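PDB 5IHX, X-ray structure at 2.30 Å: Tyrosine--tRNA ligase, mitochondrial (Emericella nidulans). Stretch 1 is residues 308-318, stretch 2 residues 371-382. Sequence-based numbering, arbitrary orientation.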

ATOM      1  N   SER A 308      29.539  -8.049 -26.433  1.00 32.18           N
ATOM      2  CA  SER A 308      30.766  -8.836 -26.445  1.00 30.94           C
ATOM      3  C   SER A 308      31.872  -8.129 -25.675  1.00 30.20           C
ATOM      4  O   SER A 308      31.856  -6.909 -25.518  1.00 29.79           O
ATOM      5  CB  SER A 308      31.228  -9.105 -27.876  1.00 33.82           C
ATOM      6  OG  SER A 308      31.766  -7.931 -28.455  1.00 33.66           O
ATOM      7  N   THR A 309      32.829  -8.914 -25.196  1.00 27.84           N
ATOM      8  CA  THR A 309      33.967  -8.381 -24.462  1.00 24.11           C
ATOM      9  C   THR A 309      34.762  -7.408 -25.329  1.00 27.74           C
ATOM     10  O   THR A 309      35.297  -6.415 -24.837  1.00 25.63           O
ATOM     11  CB  THR A 309      34.891  -9.513 -23.987  1.00 29.88           C
ATOM     12  OG1 THR A 309      35.354 -10.261 -25.119  1.00 39.00           O
ATOM     13  CG2 THR A 309      34.147 -10.445 -23.043  1.00 23.96           C
ATOM     14  N   PHE A 310      34.822  -7.698 -26.623  1.00 34.10           N
ATOM     15  CA  PHE A 310      35.545  -6.863 -27.570  1.00 28.72           C
ATOM     16  C   PHE A 310      34.903  -5.483 -27.659  1.00 33.85           C
ATOM     17  O   PHE A 310      35.584  -4.457 -27.671  1.00 31.85           O
ATOM     18  CB  PHE A 310      35.566  -7.530 -28.950  1.00 36.20           C
ATOM     19  CG  PHE A 310      36.377  -6.788 -29.971  1.00 40.96           C
ATOM     20  CD1 PHE A 310      35.759  -5.995 -30.925  1.00 51.07           C
ATOM     21  CD2 PHE A 310      37.760  -6.872 -29.970  1.00 52.36           C
ATOM     22  CE1 PHE A 310      36.505  -5.308 -31.865  1.00 53.28           C
ATOM     23  CE2 PHE A 310      38.511  -6.188 -30.909  1.00 45.51           C
ATOM     24  CZ  PHE A 310      37.883  -5.405 -31.856  1.00 41.19           C
ATOM     25  N   GLU A 311      33.579  -5.474 -27.723  1.00 40.54           N
ATOM     26  CA  GLU A 311      32.803  -4.245 -27.826  1.00 39.40           C
ATOM     27  C   GLU A 311      32.790  -3.434 -26.532  1.00 30.35           C
ATOM     28  O   GLU A 311      32.731  -2.206 -26.566  1.00 29.72           O
ATOM     29  CB  GLU A 311      31.386  -4.596 -28.255  1.00 40.14           C
ATOM     30  CG  GLU A 311      31.303  -4.965 -29.720  1.00 66.35           C
ATOM     31  CD  GLU A 311      30.189  -5.949 -30.028  1.00114.75           C
ATOM     32  OE1 GLU A 311      29.997  -6.885 -29.228  1.00118.50           O
ATOM     33  OE2 GLU A 311      29.485  -5.770 -31.045  1.00135.49           O
ATOM     34  N   LEU A 312      32.855  -4.116 -25.395  1.00 32.14           N
ATOM     35  CA  LEU A 312      32.950  -3.427 -24.115  1.00 28.34           C
ATOM     36  C   LEU A 312      34.302  -2.733 -24.062  1.00 29.70           C
ATOM     37  O   LEU A 312      34.427  -1.609 -23.574  1.00 30.53           O
ATOM     38  CB  LEU A 312      32.792  -4.403 -22.946  1.00 32.73           C
ATOM     39  CG  LEU A 312      32.723  -3.843 -21.516  1.00 42.48           C
ATOM     40  CD1 LEU A 312      32.115  -2.450 -21.457  1.00 45.93           C
ATOM     41  CD2 LEU A 312      31.928  -4.776 -20.621  1.00 84.66           C
ATOM     42  N   TYR A 313      35.314  -3.407 -24.592  1.00 33.45           N
ATOM     43  CA  TYR A 313      36.651  -2.841 -24.663  1.00 31.84           C
ATOM     44  C   TYR A 313      36.645  -1.605 -25.555  1.00 36.54           C
ATOM     45  O   TYR A 313      37.180  -0.563 -25.182  1.00 30.39           O
ATOM     46  CB  TYR A 313      37.644  -3.876 -25.187  1.00 28.99           C
ATOM     47  CG  TYR A 313      39.088  -3.466 -25.039  1.00 29.68           C
ATOM     48  CD1 TYR A 313      39.761  -2.824 -26.070  1.00 31.85           C
ATOM     49  CD2 TYR A 313      39.782  -3.725 -23.867  1.00 24.11           C
ATOM     50  CE1 TYR A 313      41.086  -2.451 -25.937  1.00 29.14           C
ATOM     51  CE2 TYR A 313      41.104  -3.355 -23.721  1.00 27.09           C
ATOM     52  CZ  TYR A 313      41.753  -2.715 -24.759  1.00 31.52           C
ATOM     53  OH  TYR A 313      43.074  -2.344 -24.627  1.00 36.70           O
ATOM     54  N   GLN A 314      36.040  -1.731 -26.735  1.00 31.01           N
ATOM     55  CA  GLN A 314      35.942  -0.614 -27.673  1.00 30.46           C
ATOM     56  C   GLN A 314      35.267   0.604 -27.044  1.00 31.82           C
ATOM     57  O   GLN A 314      35.707   1.735 -27.233  1.00 34.54           O
ATOM     58  CB  GLN A 314      35.185  -1.020 -28.941  1.00 33.17           C
ATOM     59  CG  GLN A 314      36.014  -1.841 -29.912  1.00 57.91           C
ATOM     60  CD  GLN A 314      35.273  -2.152 -31.198  1.00 71.81           C
ATOM     61  OE1 GLN A 314      34.158  -2.674 -31.179  1.00 80.23           O
ATOM     62  NE2 GLN A 314      35.894  -1.829 -32.327  1.00 70.49           N
ATOM     63  N   PHE A 315      34.176   0.375 -26.327  1.00 33.55           N
ATOM     64  CA  PHE A 315      33.446   1.472 -25.710  1.00 31.06           C
ATOM     65  C   PHE A 315      34.362   2.313 -24.826  1.00 34.74           C
ATOM     66  O   PHE A 315      34.329   3.543 -24.876  1.00 31.76           O
ATOM     67  CB  PHE A 315      32.266   0.949 -24.894  1.00 29.38           C
ATOM     68  CG  PHE A 315      31.572   2.012 -24.093  1.00 32.40           C
ATOM     69  CD1 PHE A 315      31.754   2.102 -22.723  1.00 34.90           C
ATOM     70  CD2 PHE A 315      30.735   2.927 -24.716  1.00 32.59           C
ATOM     71  CE1 PHE A 315      31.110   3.081 -21.987  1.00 39.20           C
ATOM     72  CE2 PHE A 315      30.093   3.909 -23.986  1.00 37.31           C
ATOM     73  CZ  PHE A 315      30.279   3.986 -22.620  1.00 36.90           C
ATOM     74  N   PHE A 316      35.180   1.648 -24.017  1.00 30.59           N
ATOM     75  CA  PHE A 316      36.055   2.356 -23.091  1.00 25.38           C
ATOM     76  C   PHE A 316      37.300   2.957 -23.749  1.00 25.81           C
ATOM     77  O   PHE A 316      37.803   3.976 -23.275  1.00 35.11           O
ATOM     78  CB  PHE A 316      36.463   1.423 -21.949  1.00 24.67           C
ATOM     79  CG  PHE A 316      35.450   1.359 -20.839  1.00 29.68           C
ATOM     80  CD1 PHE A 316      35.380   2.364 -19.890  1.00 31.62           C
ATOM     81  CD2 PHE A 316      34.556   0.305 -20.756  1.00 31.92           C
ATOM     82  CE1 PHE A 316      34.447   2.314 -18.871  1.00 29.81           C
ATOM     83  CE2 PHE A 316      33.621   0.252 -19.741  1.00 32.64           C
ATOM     84  CZ  PHE A 316      33.567   1.258 -18.798  1.00 31.53           C
ATOM     85  N   VAL A 317      37.804   2.357 -24.829  1.00 30.72           N
ATOM     86  CA  VAL A 317      38.951   2.953 -25.517  1.00 31.78           C
ATOM     87  C   VAL A 317      38.543   4.253 -26.217  1.00 30.98           C
ATOM     88  O   VAL A 317      39.386   5.102 -26.491  1.00 38.13           O
ATOM     89  CB  VAL A 317      39.615   2.004 -26.555  1.00 34.19           C
ATOM     90  CG1 VAL A 317      40.222   0.794 -25.871  1.00 38.74           C
ATOM     91  CG2 VAL A 317      38.641   1.579 -27.604  1.00 42.24           C
ATOM     92  N   ARG A 318      37.252   4.400 -26.509  1.00 35.43           N
ATOM     93  CA  ARG A 318      36.742   5.615 -27.146  1.00 34.18           C
ATOM     94  C   ARG A 318      36.435   6.716 -26.133  1.00 33.76           C
ATOM     95  O   ARG A 318      35.889   7.756 -26.498  1.00 38.59           O
ATOM     96  CB  ARG A 318      35.470   5.321 -27.951  1.00 34.36           C
ATOM     97  CG  ARG A 318      35.661   4.425 -29.159  1.00 44.79           C
ATOM     98  CD  ARG A 318      34.426   4.450 -30.045  1.00 49.61           C
ATOM     99  NE  ARG A 318      33.220   4.046 -29.322  1.00 60.81           N
ATOM    100  CZ  ARG A 318      32.699   2.820 -29.332  1.00 72.37           C
ATOM    101  NH1 ARG A 318      33.273   1.844 -30.025  1.00 87.38           N
ATOM    102  NH2 ARG A 318      31.595   2.568 -28.639  1.00 55.46           N
ATOM    103  N   ASP A 371      41.748 -13.373 -18.876  1.00 34.38           N
ATOM    104  CA  ASP A 371      41.874 -14.000 -20.191  1.00 37.86           C
ATOM    105  C   ASP A 371      41.121 -13.223 -21.267  1.00 38.66           C
ATOM    106  O   ASP A 371      41.618 -13.050 -22.380  1.00 40.56           O
ATOM    107  CB  ASP A 371      41.365 -15.444 -20.153  1.00 37.21           C
ATOM    108  CG  ASP A 371      42.264 -16.360 -19.348  1.00 51.56           C
ATOM    109  OD1 ASP A 371      43.488 -16.107 -19.302  1.00 48.41           O
ATOM    110  OD2 ASP A 371      41.747 -17.337 -18.767  1.00 63.35           O
ATOM    111  N   GLU A 372      39.921 -12.759 -20.934  1.00 35.82           N
ATOM    112  CA  GLU A 372      39.145 -11.943 -21.859  1.00 31.74           C
ATOM    113  C   GLU A 372      39.834 -10.607 -22.104  1.00 32.64           C
ATOM    114  O   GLU A 372      39.880 -10.125 -23.231  1.00 33.65           O
ATOM    115  CB  GLU A 372      37.729 -11.721 -21.331  1.00 38.92           C
ATOM    116  CG  GLU A 372      36.862 -12.963 -21.399  1.00 45.99           C
ATOM    117  CD  GLU A 372      36.420 -13.276 -22.814  1.00 57.07           C
ATOM    118  OE1 GLU A 372      35.767 -14.322 -23.016  1.00 55.19           O
ATOM    119  OE2 GLU A 372      36.739 -12.483 -23.726  1.00 63.02           O
ATOM    120  N   ALA A 373      40.380 -10.020 -21.042  1.00 32.65           N
ATOM    121  CA  ALA A 373      41.051  -8.730 -21.143  1.00 33.17           C
ATOM    122  C   ALA A 373      42.279  -8.834 -22.044  1.00 40.17           C
ATOM    123  O   ALA A 373      42.510  -7.970 -22.893  1.00 35.81           O
ATOM    124  CB  ALA A 373      41.442  -8.225 -19.763  1.00 28.94           C
ATOM    125  N   ASP A 374      43.066  -9.888 -21.858  1.00 34.96           N
ATOM    126  CA  ASP A 374      44.240 -10.116 -22.694  1.00 32.31           C
ATOM    127  C   ASP A 374      43.852 -10.289 -24.160  1.00 38.08           C
ATOM    128  O   ASP A 374      44.436  -9.660 -25.039  1.00 35.72           O
ATOM    129  CB  ASP A 374      45.014 -11.349 -22.219  1.00 37.39           C
ATOM    130  CG  ASP A 374      45.713 -11.126 -20.889  1.00 40.75           C
ATOM    131  OD1 ASP A 374      46.051  -9.966 -20.576  1.00 43.62           O
ATOM    132  OD2 ASP A 374      45.930 -12.116 -20.160  1.00 46.01           O
ATOM    133  N   ALA A 375      42.852 -11.126 -24.416  1.00 31.50           N
ATOM    134  CA  ALA A 375      42.449 -11.435 -25.784  1.00 33.14           C
ATOM    135  C   ALA A 375      41.979 -10.199 -26.550  1.00 39.14           C
ATOM    136  O   ALA A 375      42.450  -9.937 -27.657  1.00 39.61           O
ATOM    137  CB  ALA A 375      41.355 -12.492 -25.780  1.00 31.69           C
ATOM    138  N   VAL A 376      41.055  -9.438 -25.970  1.00 33.04           N
ATOM    139  CA  VAL A 376      40.477  -8.302 -26.685  1.00 40.86           C
ATOM    140  C   VAL A 376      41.477  -7.160 -26.847  1.00 36.86           C
ATOM    141  O   VAL A 376      41.451  -6.458 -27.855  1.00 33.97           O
ATOM    142  CB  VAL A 376      39.205  -7.765 -25.984  1.00 33.07           C
ATOM    143  CG1 VAL A 376      38.144  -8.856 -25.900  1.00 38.09           C
ATOM    144  CG2 VAL A 376      39.527  -7.203 -24.602  1.00 33.20           C
ATOM    145  N   SER A 377      42.362  -6.980 -25.869  1.00 31.50           N
ATOM    146  CA  SER A 377      43.363  -5.919 -25.944  1.00 32.32           C
ATOM    147  C   SER A 377      44.395  -6.211 -27.028  1.00 38.83           C
ATOM    148  O   SER A 377      44.812  -5.311 -27.760  1.00 44.97           O
ATOM    149  CB  SER A 377      44.066  -5.736 -24.596  1.00 31.13           C
ATOM    150  OG  SER A 377      44.670  -6.940 -24.162  1.00 39.84           O
ATOM    151  N   MET A 378      44.805  -7.470 -27.130  1.00 41.11           N
ATOM    152  CA  MET A 378      45.749  -7.877 -28.162  1.00 48.88           C
ATOM    153  C   MET A 378      45.113  -7.735 -29.542  1.00 50.18           C
ATOM    154  O   MET A 378      45.727  -7.205 -30.467  1.00 53.78           O
ATOM    155  CB  MET A 378      46.212  -9.317 -27.935  1.00 63.86           C
ATOM    156  CG  MET A 378      47.059  -9.505 -26.680  1.00 92.99           C
ATOM    157  SD  MET A 378      48.616  -8.596 -26.703  1.00187.83           S
ATOM    158  CE  MET A 378      49.500  -9.464 -27.994  1.00105.94           C
ATOM    159  N   GLN A 379      43.880  -8.213 -29.674  1.00 44.50           N
ATOM    160  CA  GLN A 379      43.168  -8.140 -30.945  1.00 46.05           C
ATOM    161  C   GLN A 379      42.892  -6.695 -31.353  1.00 52.60           C
ATOM    162  O   GLN A 379      42.876  -6.376 -32.540  1.00 53.84           O
ATOM    163  CB  GLN A 379      41.853  -8.920 -30.872  1.00 44.79           C
ATOM    164  CG  GLN A 379      41.673  -9.924 -32.003  1.00 58.00           C
ATOM    165  N   HIS A 380      42.682  -5.823 -30.370  1.00 40.09           N
ATOM    166  CA  HIS A 380      42.377  -4.421 -30.652  1.00 42.53           C
ATOM    167  C   HIS A 380      43.608  -3.682 -31.159  1.00 47.82           C
ATOM    168  O   HIS A 380      43.512  -2.837 -32.050  1.00 49.17           O
ATOM    169  CB  HIS A 380      41.839  -3.718 -29.403  1.00 37.06           C
ATOM    170  CG  HIS A 380      41.142  -2.430 -29.695  1.00 48.72           C
ATOM    171  ND1 HIS A 380      41.810  -1.256 -29.953  1.00 59.36           N
ATOM    172  CD2 HIS A 380      39.815  -2.126 -29.764  1.00 62.11           C
ATOM    173  CE1 HIS A 380      40.941  -0.286 -30.176  1.00 56.03           C
ATOM    174  NE2 HIS A 380      39.722  -0.796 -30.064  1.00 77.78           N
ATOM    175  N   ARG A 381      44.765  -4.004 -30.589  1.00 51.70           N
ATOM    176  CA  ARG A 381      46.017  -3.385 -31.001  1.00 57.61           C
ATOM    177  C   ARG A 381      46.423  -3.884 -32.386  1.00 63.82           C
ATOM    178  O   ARG A 381      46.850  -3.103 -33.236  1.00 60.76           O
ATOM    179  CB  ARG A 381      47.118  -3.664 -29.975  1.00 50.43           C
ATOM    180  CG  ARG A 381      47.095  -2.716 -28.778  1.00 66.87           C
ATOM    181  CD  ARG A 381      48.226  -3.000 -27.799  1.00 75.37           C
ATOM    182  NE  ARG A 381      47.733  -3.520 -26.525  1.00 82.08           N
ATOM    183  CZ  ARG A 381      47.460  -2.775 -25.456  1.00 76.77           C
ATOM    184  NH1 ARG A 381      47.627  -1.457 -25.485  1.00 70.78           N
ATOM    185  NH2 ARG A 381      47.018  -3.352 -24.346  1.00 82.19           N
ATOM    186  N   GLN A 382      46.300  -5.190 -32.603  1.00 55.07           N
ATOM    187  CA  GLN A 382      46.601  -5.789 -33.902  1.00 54.79           C
ATOM    188  C   GLN A 382      45.717  -5.247 -35.030  1.00 58.38           C
ATOM    189  O   GLN A 382      46.127  -5.234 -36.189  1.00 53.44           O
ATOM    190  CB  GLN A 382      46.454  -7.310 -33.828  1.00 57.75           C
ATOM    191  CG  GLN A 382      47.434  -7.978 -32.877  1.00 64.45           C
TER
HETATM  192  O   HOH W   1      45.251  -2.592 -22.798  1.00 43.26           O

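Two helices, 309-317 and a longer one that includes 371-382, cross at 65° with their axes 9.3 Å apart at closest approach. Backbones come nearest at Phe310 and Val376, whose CA atoms lie 5.2 Å apart; a compact, β-branched valine suits so tight a place. Val376 CG1 packs 3.2 Å from Thr309 OG1 and 3.6 Å from Phe310 N, while Val376 CG2 lies 3.6 Å from Tyr313 CD2.

At one end of the contact, Thr309 supplies its sole direct hydrogen bond: Thr309 OG1 donates to Glu372 OE2 over 3.0 Å, giving the buried threonine hydroxyl a partner.

Further along, the helices interlock through two knobs. Tyr313 sits among Val376, Ser377, His380 and Arg381. At Ser377 the Tyr313 ring lies close against the backbone, with Ser377 CA 4.2 Å from the Tyr313 ring centroid in a CH-pi contact over the face. The tyrosine hydroxyl reaches far enough for a water to link it to Arg381: the water lies 2.9 Å from Tyr313 OH and accepts a weak bond from Arg381 NH2 at 2.5 Å.

In return, His380 enters the hole formed by Phe310, Tyr313, Gln314 and Val317. Its flat ring has Tyr313 CE1 and Val317 CG1 over one face, while Gln314 CG meets its edge, 3.8 Å from His380 CD2.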